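Local coordinates for aspartate aminotransferase (PDB 3MEB), which probably catalyses, as a pyridoxal-phosphate-dependent homodimer, the reversible transfer of the amino group from L-aspartate to 2-oxoglutarate, giving oxaloacetate and L-glutamate, at residues Gly135-Phe138 with Leu139-Met143. Sequence-based numbering, arbitrary orientation.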
# COMPACT_ATOMS: atom_id res chain seq x y z
N GLY A 135 -12.08 -1.76 3.03
CA GLY A 135 -13.41 -2.31 3.23
C GLY A 135 -14.10 -1.72 4.47
O GLY A 135 -15.28 -1.33 4.41
N PHE A 136 -13.35 -1.57 5.56
CA PHE A 136 -13.87 -0.87 6.76
C PHE A 136 -14.30 0.57 6.43
O PHE A 136 -15.40 1.04 6.82
CB PHE A 136 -12.81 -0.84 7.87
CG PHE A 136 -12.62 -2.15 8.60
CD1 PHE A 136 -13.07 -3.36 8.08
CD2 PHE A 136 -11.94 -2.17 9.81
CE1 PHE A 136 -12.84 -4.55 8.76
CE2 PHE A 136 -11.71 -3.36 10.48
CZ PHE A 136 -12.15 -4.54 9.96
N GLU A 137 -13.42 1.30 5.75
CA GLU A 137 -13.71 2.66 5.35
C GLU A 137 -14.86 2.71 4.35
O GLU A 137 -15.72 3.60 4.42
CB GLU A 137 -12.47 3.33 4.74
CG GLU A 137 -12.71 4.72 4.19
CD GLU A 137 -11.49 5.29 3.50
OE1 GLU A 137 -10.84 4.59 2.66
OE2 GLU A 137 -11.20 6.48 3.75
N PHE A 138 -14.91 1.74 3.45
CA PHE A 138 -16.02 1.66 2.47
C PHE A 138 -17.38 1.66 3.19
O PHE A 138 -18.29 2.39 2.86
CB PHE A 138 -15.84 0.41 1.62
CG PHE A 138 -16.94 0.17 0.60
CD1 PHE A 138 -16.84 0.68 -0.68
CD2 PHE A 138 -18.03 -0.63 0.91
CE1 PHE A 138 -17.84 0.44 -1.65
CE2 PHE A 138 -19.05 -0.87 -0.05
CZ PHE A 138 -18.95 -0.33 -1.33
N LEU A 139 -17.50 0.82 4.21
CA LEU A 139 -18.75 0.70 4.94
C LEU A 139 -18.98 1.88 5.86
O LEU A 139 -20.14 2.33 6.01
CB LEU A 139 -18.79 -0.63 5.72
CG LEU A 139 -18.81 -1.92 4.88
CD1 LEU A 139 -18.70 -3.15 5.75
CD2 LEU A 139 -20.06 -1.95 3.98
N HIS A 140 -17.93 2.40 6.49
CA HIS A 140 -18.11 3.53 7.40
C HIS A 140 -18.57 4.78 6.65
O HIS A 140 -19.34 5.61 7.18
CB HIS A 140 -16.82 3.80 8.20
CG HIS A 140 -16.99 4.86 9.24
ND1 HIS A 140 -17.94 4.76 10.23
CD2 HIS A 140 -16.36 6.04 9.43
CE1 HIS A 140 -17.85 5.82 11.02
NE2 HIS A 140 -16.91 6.62 10.54
N LEU A 141 -18.08 4.95 5.43
CA LEU A 141 -18.51 6.05 4.56
C LEU A 141 -19.94 5.85 4.07
O LEU A 141 -20.74 6.79 4.13
CB LEU A 141 -17.55 6.22 3.37
CG LEU A 141 -16.15 6.78 3.73
CD1 LEU A 141 -15.21 6.80 2.53
CD2 LEU A 141 -16.24 8.16 4.40
N TRP A 142 -20.28 4.64 3.62
CA TRP A 142 -21.60 4.37 3.04
C TRP A 142 -22.73 4.23 4.06
O TRP A 142 -23.87 4.66 3.78
CB TRP A 142 -21.52 3.12 2.18
CG TRP A 142 -22.86 2.70 1.56
CD1 TRP A 142 -23.54 1.58 1.81
CD2 TRP A 142 -23.66 3.49 0.67
NE1 TRP A 142 -24.72 1.56 1.08
CE2 TRP A 142 -24.82 2.74 0.39
CE3 TRP A 142 -23.49 4.73 0.06
CZ2 TRP A 142 -25.82 3.19 -0.49
CZ3 TRP A 142 -24.47 5.19 -0.80
CH2 TRP A 142 -25.63 4.42 -1.07
N MET A 143 -22.45 3.59 5.18
CA MET A 143 -23.43 3.28 6.20
C MET A 143 -22.89 3.72 7.57
O MET A 143 -22.67 2.89 8.46
CB MET A 143 -23.87 1.80 6.18
CG MET A 143 -22.79 0.71 6.14
SD MET A 143 -23.47 -0.98 5.94
CE MET A 143 -23.99 -0.91 4.23
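Glu-137 with Leu-141 and Phe-138 with Leu-139 make a local contact along the last two turns of helix 127-142, in the large, pyridoxal-phosphate-binding domain of this aminotransferase. Four successive i to i+4 backbone hydrogen bonds hold the turns together. The donors run from Leu-139 N, bonded to Gly-135 O, to Trp-142 N, bonded to Phe-138 O at 3.1 Å. Met-143 then leaves helical geometry, but its N still donates to Leu-139 O at 2.8 Å and ends the series.

Glu-137 and Leu-141 lie side by side and point the same way. Leu-141 CD1 rests on the aliphatic part of Glu-137, 3.7 Å from its CG. Glu-137 CG is anti to the backbone N (chi1 175°), and the extended chain carries OE1 to its outside partners. There OE1 accepts a hydrogen bond from Gln-317 and forms a salt bridge with Lys-164 of the second subunit. Leu-139 CD2 touches the ring of Phe-138 at CD2, 3.9 Å away.

At the dimer interface, Trp-142 NE1 donates a hydrogen bond to Val-24 O of the second subunit. The helix end is wedged between several elements. Phe-136 packs edge-to-face on Phe-148 and Phe-239, and its side chain is about 9 Å from the bound pyridoxal phosphate. Leu-139 faces strands 204-208 and 237-242, Phe-138 packs on helix 300-319, and His-140 meets helix 157-166.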